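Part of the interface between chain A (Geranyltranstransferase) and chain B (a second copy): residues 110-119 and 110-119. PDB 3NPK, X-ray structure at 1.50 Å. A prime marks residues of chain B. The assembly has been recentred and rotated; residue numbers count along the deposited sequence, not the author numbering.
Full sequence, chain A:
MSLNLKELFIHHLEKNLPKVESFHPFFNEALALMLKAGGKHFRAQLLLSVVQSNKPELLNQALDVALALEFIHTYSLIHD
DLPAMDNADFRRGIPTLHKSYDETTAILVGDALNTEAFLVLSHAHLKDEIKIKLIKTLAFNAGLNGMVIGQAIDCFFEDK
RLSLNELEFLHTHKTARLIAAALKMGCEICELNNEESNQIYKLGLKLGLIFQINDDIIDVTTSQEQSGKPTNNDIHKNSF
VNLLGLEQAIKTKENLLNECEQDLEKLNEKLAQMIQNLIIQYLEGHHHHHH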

# COMPACT_ATOMS: atom_id res chain seq x y z
N GLY A 110 -6.81 6.27 3.76
CA GLY A 110 -6.27 4.95 4.03
C GLY A 110 -5.36 4.47 2.90
O GLY A 110 -4.28 3.94 3.15
N ASP A 111 -5.80 4.67 1.66
CA ASP A 111 -5.00 4.27 0.49
C ASP A 111 -3.66 4.99 0.52
O ASP A 111 -2.60 4.37 0.31
CB ASP A 111 -5.72 4.59 -0.82
CG ASP A 111 -6.92 3.68 -1.07
OD1 ASP A 111 -7.08 2.67 -0.36
OD2 ASP A 111 -7.70 3.98 -1.98
N ALA A 112 -3.70 6.30 0.78
CA ALA A 112 -2.47 7.09 0.88
C ALA A 112 -1.52 6.56 1.94
O ALA A 112 -0.32 6.48 1.70
CB ALA A 112 -2.80 8.56 1.14
N LEU A 113 -2.04 6.22 3.12
CA LEU A 113 -1.17 5.79 4.22
C LEU A 113 -0.56 4.41 3.94
O LEU A 113 0.57 4.15 4.34
CB LEU A 113 -1.92 5.81 5.56
CG LEU A 113 -2.24 7.22 6.10
CD1 LEU A 113 -3.04 7.12 7.41
CD2 LEU A 113 -0.97 8.07 6.28
N ASN A 114 -1.32 3.53 3.30
CA ASN A 114 -0.83 2.21 2.89
C ASN A 114 0.41 2.43 2.01
O ASN A 114 1.50 1.94 2.29
CB ASN A 114 -1.96 1.49 2.15
CG ASN A 114 -1.66 0.04 1.78
OD1 ASN A 114 -0.55 -0.46 2.00
ND2 ASN A 114 -2.67 -0.65 1.25
N THR A 115 0.24 3.20 0.94
CA THR A 115 1.36 3.45 0.02
C THR A 115 2.49 4.23 0.69
O THR A 115 3.68 3.95 0.47
CB THR A 115 0.87 4.19 -1.23
OG1 THR A 115 -0.18 3.42 -1.82
CG2 THR A 115 1.98 4.39 -2.25
N GLU A 116 2.13 5.18 1.54
CA GLU A 116 3.15 6.04 2.15
C GLU A 116 4.05 5.27 3.11
O GLU A 116 5.21 5.65 3.31
CB GLU A 116 2.50 7.22 2.87
CG GLU A 116 3.44 8.38 3.14
CD GLU A 116 3.81 9.20 1.90
OE1 GLU A 116 3.37 8.88 0.77
OE2 GLU A 116 4.56 10.18 2.06
N ALA A 117 3.54 4.18 3.68
CA ALA A 117 4.37 3.37 4.56
C ALA A 117 5.61 2.90 3.78
O ALA A 117 6.73 2.88 4.31
CB ALA A 117 3.59 2.16 5.08
N PHE A 118 5.39 2.53 2.52
CA PHE A 118 6.49 2.07 1.70
C PHE A 118 7.41 3.18 1.23
O PHE A 118 8.62 2.98 1.11
CB PHE A 118 5.97 1.17 0.58
CG PHE A 118 5.31 -0.04 1.12
CD1 PHE A 118 6.08 -1.05 1.66
CD2 PHE A 118 3.92 -0.11 1.26
CE1 PHE A 118 5.48 -2.16 2.24
CE2 PHE A 118 3.32 -1.21 1.85
CZ PHE A 118 4.10 -2.23 2.36
N LEU A 119 6.85 4.36 0.96
CA LEU A 119 7.69 5.52 0.65
C LEU A 119 8.61 5.83 1.83
O LEU A 119 9.82 6.01 1.66
CB LEU A 119 6.85 6.74 0.29
CG LEU A 119 7.63 7.95 -0.22
CD1 LEU A 119 8.43 7.60 -1.49
CD2 LEU A 119 6.68 9.10 -0.52
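Chain B (110-119) GDALNTEAFL

Residues 110-119 of chain B are helical throughout, part of a helix that extends beyond the stretch at each end, and they pack against the same helix of chain A. The two axes run nearly parallel, with 11° between their N-to-C directions, and approach to 9.6 Å, and the register is close to even: Asp111′ and Phe118′ face their own counterparts, while Asn114′ and Thr115′ pair crosswise. In the backbone register CA of Asp111′ lies 7.1 Å from CA of Asp111, CA of Asn114′ 6.9 Å from CA of Thr115, CA of Thr115′ 6.9 Å from CA of Asn114, and CA of Phe118′ 7.4 Å from CA of Phe118. Together the two stretches bury 420 Å².

Gly110′ makes no contact with the chain A stretch. Asp111′ sends its CA-to-CB bond sideways, yet its m rotamer (chi1 -71°) brings the carboxylate nearer, leaving Asp111′ OD1 3.5 Å from Asp111 OD1. These two acceptors do not bond each other; water 1 bridges them, donating to both, at 2.7 Å from Asp111′ OD1 and 2.8 Å from Asp111 OD1. The OD2 atoms are hydrogen-bonded elsewhere in the structure. Asp111′ O also receives a weak hydrogen bond from Asn114 ND2 (3.4 Å, 139°).

Ala112′ and Leu113′ point away from the chain A stretch. One turn after Asp111′, the CA-to-CB bond of Asn114′ points toward the chain A stretch, with chi1 at t. Its ND2 makes a weak hydrogen bond to Asp111 O (3.4 Å) and donates to water 1 (3.0 Å), which accepts equally from Asn114 ND2 (3.0 Å). Asn114′ OD1 accepts from Thr115 OG1 (2.8 Å) and from water 2 (2.9 Å), whose other donation goes to Asn114 OD1 (2.9 Å).

Thr115′, sideways and in the m rotamer, completes the reciprocal pair: its OG1 donates to Asn114 OD1 at 2.7 Å. Its methyl faces the apolar end of the contact, with Thr115′ CG2 4.0 Å from Phe118 CZ. Glu116′ points away, and Ala117′ is out of reach of the chain A stretch.

Phe118′ points toward chain A (chi1 -61°, m) and meets its counterpart, CD2 of Phe118′ lying 3.7 Å from CD2 of Phe118. The ring planes are 8° apart, but the rings are slid so that they barely overlap, with centroids 4.9 Å apart. The offset places CB of each residue over a face of the other's ring: Phe118′ CB and Phe118 CB each lie 4.0 Å from the opposing centroid. Leu119′ points sideways and makes no contact with the chain A stretch.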

# COMPACT_ATOMS: atom_id res chain seq x y z
N GLY B 110 -8.64 -4.09 -3.28
CA GLY B 110 -7.81 -2.95 -3.65
C GLY B 110 -6.67 -2.74 -2.67
O GLY B 110 -5.53 -2.48 -3.07
N ASP B 111 -6.97 -2.84 -1.38
CA ASP B 111 -5.95 -2.68 -0.35
C ASP B 111 -4.84 -3.71 -0.54
O ASP B 111 -3.63 -3.39 -0.44
CB ASP B 111 -6.55 -2.81 1.05
CG ASP B 111 -7.42 -1.63 1.44
OD1 ASP B 111 -7.38 -0.59 0.73
OD2 ASP B 111 -8.12 -1.73 2.47
N ALA B 112 -5.24 -4.95 -0.77
CA ALA B 112 -4.30 -6.05 -1.00
C ALA B 112 -3.40 -5.77 -2.19
O ALA B 112 -2.19 -6.00 -2.12
CB ALA B 112 -5.05 -7.35 -1.20
N LEU B 113 -3.97 -5.26 -3.28
CA LEU B 113 -3.17 -5.06 -4.49
C LEU B 113 -2.20 -3.88 -4.35
O LEU B 113 -1.12 -3.91 -4.90
CB LEU B 113 -4.04 -4.87 -5.73
CG LEU B 113 -4.77 -6.13 -6.19
CD1 LEU B 113 -5.70 -5.76 -7.34
CD2 LEU B 113 -3.78 -7.23 -6.60
N ASN B 114 -2.61 -2.86 -3.60
CA ASN B 114 -1.75 -1.73 -3.30
C ASN B 114 -0.49 -2.25 -2.58
O ASN B 114 0.64 -2.05 -3.03
CB ASN B 114 -2.57 -0.74 -2.46
CG ASN B 114 -1.83 0.57 -2.14
OD1 ASN B 114 -0.67 0.78 -2.51
ND2 ASN B 114 -2.54 1.48 -1.45
N THR B 115 -0.70 -2.99 -1.50
CA THR B 115 0.41 -3.52 -0.72
C THR B 115 1.20 -4.55 -1.53
O THR B 115 2.44 -4.57 -1.47
CB THR B 115 -0.10 -4.13 0.61
OG1 THR B 115 -0.83 -3.11 1.33
CG2 THR B 115 1.08 -4.62 1.47
N GLU B 116 0.49 -5.37 -2.29
CA GLU B 116 1.16 -6.46 -3.02
C GLU B 116 2.10 -5.92 -4.10
O GLU B 116 3.09 -6.56 -4.43
CB GLU B 116 0.15 -7.41 -3.64
CG GLU B 116 0.77 -8.75 -4.03
CD GLU B 116 1.10 -9.65 -2.84
OE1 GLU B 116 0.89 -9.25 -1.66
OE2 GLU B 116 1.59 -10.76 -3.09
N ALA B 117 1.80 -4.76 -4.66
CA ALA B 117 2.71 -4.15 -5.62
C ALA B 117 4.11 -4.01 -5.01
O ALA B 117 5.12 -4.24 -5.68
CB ALA B 117 2.19 -2.77 -6.05
N PHE B 118 4.16 -3.61 -3.74
CA PHE B 118 5.46 -3.45 -3.08
C PHE B 118 6.12 -4.76 -2.70
O PHE B 118 7.34 -4.87 -2.74
CB PHE B 118 5.35 -2.44 -1.94
CG PHE B 118 4.93 -1.10 -2.43
CD1 PHE B 118 5.85 -0.29 -3.09
CD2 PHE B 118 3.61 -0.69 -2.38
CE1 PHE B 118 5.47 0.93 -3.63
CE2 PHE B 118 3.21 0.53 -2.92
CZ PHE B 118 4.15 1.35 -3.55
N LEU B 119 5.32 -5.78 -2.37
CA LEU B 119 5.88 -7.12 -2.14
C LEU B 119 6.51 -7.64 -3.43
O LEU B 119 7.64 -8.12 -3.43
CB LEU B 119 4.81 -8.08 -1.62
CG LEU B 119 5.39 -9.45 -1.20
CD1 LEU B 119 6.44 -9.28 -0.09
CD2 LEU B 119 4.26 -10.33 -0.72
O HOH W 1 -5.07 0.74 0.07
O HOH W 2 1.05 -0.05 -0.36